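Crystal protein (Bacillus thuringiensis serovar dakota, PDB 2ZTB) recognizes cancer cells as the proteolytically activated form of the toxin parasporin-2 and probably acts by forming pores in their membranes. Local coordinates at residues D2-Y7 and K63-V68. Numbering follows the deposited sequence.
Sequences DVIREY and KNVGTV
Strand 4-7, close to the N-terminus of the activated toxin, pairs antiparallel with the start of the long strand 61-90, adding a short strand to the elongated, all-antiparallel beta architecture of this parasporin-2 chain. The firmest pairing is between Glu6 and Lys63, a hydrogen-bonded pair whose two backbone bonds, Glu6 N to Lys63 O at 3.0 Å and Lys63 N to Glu6 O at 2.8 Å, each meet the carbonyl almost head-on. Both side chains start from the crowded position, CG between backbone N and carbonyl carbon (chi1 50° in Lys63, 48° in Glu6). Lys63 suits its place because its long chain can then bend at chi4 (-72°), bringing the ammonium over the neighbouring strand. There NZ donates to Tyr7 O at 2.7 Å and makes a weak salt-bridging hydrogen bond to Glu6 OE1 at 3.2 Å. The two chains pass at a slant, so CE also packs on Glu6 CG. On the same face, beta-branched Ile4 and Val65, well suited to extended strand, run in step, Val65 CG2 lying 3.8 Å from Ile4 CB. On the other face Arg5, in a non-hydrogen-bonded pair with Asn64, stretches alongside the short amide and carries its charge to Asp192 on strand 168-199.

Further out, Glu12 is a second anionic partner for Lys63 NZ, while the Glu6 carboxylate also accepts from Thr123 N on OE1 and bonds Ser124 OG through OE2. Phe122 touches Ile4 and forms a cation-pi contact with Lys63; Ala187 and Ile189 pack on Val65. Val65 N also donates to Ile4 O, 3.1 Å away, from above the carbonyl plane.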
ATOM      1  N   ASP A   2       9.012   6.073  -2.211  1.00 83.59           N
ATOM      2  CA  ASP A   2       8.977   7.464  -2.776  1.00 83.47           C
ATOM      3  C   ASP A   2       9.349   8.553  -1.742  1.00 82.69           C
ATOM      4  O   ASP A   2       9.114   8.378  -0.538  1.00 82.63           O
ATOM      5  CB  ASP A   2       7.600   7.749  -3.415  1.00 83.62           C
ATOM      6  CG  ASP A   2       7.667   8.780  -4.558  1.00 85.00           C
ATOM      7  OD1 ASP A   2       8.693   8.845  -5.299  1.00 84.99           O
ATOM      8  OD2 ASP A   2       6.668   9.524  -4.719  1.00 86.14           O
ATOM      9  N   VAL A   3       9.931   9.657  -2.231  1.00 81.77           N
ATOM     10  CA  VAL A   3      10.275  10.822  -1.392  1.00 80.65           C
ATOM     11  C   VAL A   3       9.160  11.885  -1.423  1.00 79.33           C
ATOM     12  O   VAL A   3       9.073  12.719  -2.337  1.00 79.67           O
ATOM     13  CB  VAL A   3      11.644  11.488  -1.790  1.00 81.06           C
ATOM     14  CG1 VAL A   3      12.290  12.175  -0.550  1.00 80.57           C
ATOM     15  CG2 VAL A   3      12.604  10.450  -2.423  1.00 81.58           C
ATOM     16  N   ILE A   4       8.309  11.848  -0.411  1.00 77.33           N
ATOM     17  CA  ILE A   4       7.138  12.718  -0.350  1.00 74.98           C
ATOM     18  C   ILE A   4       7.390  13.876   0.626  1.00 73.51           C
ATOM     19  O   ILE A   4       7.997  13.692   1.679  1.00 72.98           O
ATOM     20  CB  ILE A   4       5.865  11.880  -0.005  1.00 74.83           C
ATOM     21  CG1 ILE A   4       5.489  10.983  -1.200  1.00 74.05           C
ATOM     22  CG2 ILE A   4       4.684  12.767   0.416  1.00 74.01           C
ATOM     23  CD1 ILE A   4       4.827   9.669  -0.809  1.00 72.03           C
ATOM     24  N   ARG A   5       6.942  15.067   0.247  1.00 71.73           N
ATOM     25  CA  ARG A   5       7.086  16.253   1.077  1.00 70.54           C
ATOM     26  C   ARG A   5       5.946  17.208   0.780  1.00 69.60           C
ATOM     27  O   ARG A   5       5.893  17.817  -0.280  1.00 69.23           O
ATOM     28  CB  ARG A   5       8.443  16.928   0.831  1.00 70.52           C
ATOM     29  CG  ARG A   5       8.703  18.182   1.660  1.00 70.04           C
ATOM     30  CD  ARG A   5      10.200  18.408   1.762  1.00 69.66           C
ATOM     31  NE  ARG A   5      10.555  19.653   2.433  1.00 70.04           N
ATOM     32  CZ  ARG A   5      10.761  19.789   3.743  1.00 69.66           C
ATOM     33  NH1 ARG A   5      10.642  18.753   4.566  1.00 67.67           N
ATOM     34  NH2 ARG A   5      11.093  20.978   4.232  1.00 68.38           N
ATOM     35  N   GLU A   6       5.020  17.329   1.721  1.00 68.53           N
ATOM     36  CA  GLU A   6       3.885  18.217   1.517  1.00 67.45           C
ATOM     37  C   GLU A   6       3.528  18.965   2.791  1.00 66.01           C
ATOM     38  O   GLU A   6       4.049  18.658   3.861  1.00 65.70           O
ATOM     39  CB  GLU A   6       2.676  17.457   0.924  1.00 67.84           C
ATOM     40  CG  GLU A   6       2.306  16.155   1.603  1.00 68.11           C
ATOM     41  CD  GLU A   6       1.131  15.448   0.921  1.00 68.19           C
ATOM     42  OE1 GLU A   6       0.003  15.520   1.462  1.00 67.45           O
ATOM     43  OE2 GLU A   6       1.339  14.830  -0.149  1.00 66.99           O
ATOM     44  N   TYR A   7       2.655  19.958   2.652  1.00 64.42           N
ATOM     45  CA  TYR A   7       2.191  20.745   3.762  1.00 62.99           C
ATOM     46  C   TYR A   7       1.483  19.887   4.804  1.00 62.23           C
ATOM     47  O   TYR A   7       0.794  18.902   4.479  1.00 62.33           O
ATOM     48  CB  TYR A   7       1.259  21.858   3.287  1.00 63.30           C
ATOM     49  CG  TYR A   7       1.941  23.006   2.563  1.00 64.07           C
ATOM     50  CD1 TYR A   7       3.255  23.386   2.867  1.00 64.28           C
ATOM     51  CD2 TYR A   7       1.260  23.731   1.588  1.00 64.51           C
ATOM     52  CE1 TYR A   7       3.876  24.451   2.201  1.00 64.56           C
ATOM     53  CE2 TYR A   7       1.866  24.797   0.920  1.00 66.29           C
ATOM     54  CZ  TYR A   7       3.174  25.157   1.229  1.00 65.45           C
ATOM     55  OH  TYR A   7       3.766  26.217   0.545  1.00 65.19           O
ATOM     56  N   LYS A  63       4.952  17.618   6.250  1.00 58.79           N
ATOM     57  CA  LYS A  63       5.025  16.197   6.555  1.00 58.69           C
ATOM     58  C   LYS A  63       5.779  15.510   5.402  1.00 59.40           C
ATOM     59  O   LYS A  63       5.700  15.937   4.241  1.00 58.83           O
ATOM     60  CB  LYS A  63       3.621  15.609   6.744  1.00 58.82           C
ATOM     61  CG  LYS A  63       2.611  15.925   5.637  1.00 58.49           C
ATOM     62  CD  LYS A  63       1.352  15.080   5.835  1.00 58.00           C
ATOM     63  CE  LYS A  63       0.405  15.163   4.662  1.00 57.31           C
ATOM     64  NZ  LYS A  63      -0.337  16.444   4.492  1.00 57.73           N
ATOM     65  N   ASN A  64       6.535  14.470   5.748  1.00 59.86           N
ATOM     66  CA  ASN A  64       7.454  13.809   4.834  1.00 59.86           C
ATOM     67  C   ASN A  64       7.333  12.306   5.008  1.00 60.25           C
ATOM     68  O   ASN A  64       7.144  11.826   6.119  1.00 59.77           O
ATOM     69  CB  ASN A  64       8.914  14.180   5.138  1.00 59.89           C
ATOM     70  CG  ASN A  64       9.154  15.683   5.221  1.00 59.80           C
ATOM     71  OD1 ASN A  64       8.939  16.313   6.266  1.00 62.40           O
ATOM     72  ND2 ASN A  64       9.623  16.255   4.134  1.00 56.43           N
ATOM     73  N   VAL A  65       7.482  11.574   3.907  1.00 60.55           N
ATOM     74  CA  VAL A  65       7.654  10.127   3.945  1.00 60.43           C
ATOM     75  C   VAL A  65       9.123   9.873   3.635  1.00 60.33           C
ATOM     76  O   VAL A  65       9.676  10.443   2.696  1.00 60.24           O
ATOM     77  CB  VAL A  65       6.718   9.400   2.927  1.00 60.71           C
ATOM     78  CG1 VAL A  65       6.862   7.881   3.020  1.00 60.64           C
ATOM     79  CG2 VAL A  65       5.256   9.811   3.140  1.00 59.74           C
ATOM     80  N   GLY A  66       9.772   9.056   4.452  1.00 60.48           N
ATOM     81  CA  GLY A  66      11.169   8.715   4.218  1.00 60.69           C
ATOM     82  C   GLY A  66      11.267   7.525   3.276  1.00 61.23           C
ATOM     83  O   GLY A  66      10.307   7.174   2.579  1.00 61.59           O
ATOM     84  N   THR A  67      12.433   6.895   3.268  1.00 61.26           N
ATOM     85  CA  THR A  67      12.711   5.777   2.391  1.00 60.86           C
ATOM     86  C   THR A  67      11.937   4.564   2.882  1.00 60.78           C
ATOM     87  O   THR A  67      11.968   4.236   4.075  1.00 60.74           O
ATOM     88  CB  THR A  67      14.222   5.482   2.354  1.00 60.90           C
ATOM     89  OG1 THR A  67      14.930   6.713   2.159  1.00 61.55           O
ATOM     90  CG2 THR A  67      14.575   4.515   1.231  1.00 60.76           C
ATOM     91  N   VAL A  68      11.235   3.931   1.940  1.00 60.49           N
ATOM     92  CA  VAL A  68      10.475   2.713   2.158  1.00 59.95           C
ATOM     93  C   VAL A  68      11.425   1.534   2.343  1.00 59.79           C
ATOM     94  O   VAL A  68      12.286   1.300   1.497  1.00 60.11           O
ATOM     95  CB  VAL A  68       9.523   2.436   0.953  1.00 60.09           C
ATOM     96  CG1 VAL A  68       8.711   1.143   1.164  1.00 59.67           C
ATOM     97  CG2 VAL A  68       8.583   3.624   0.719  1.00 59.85           C
TER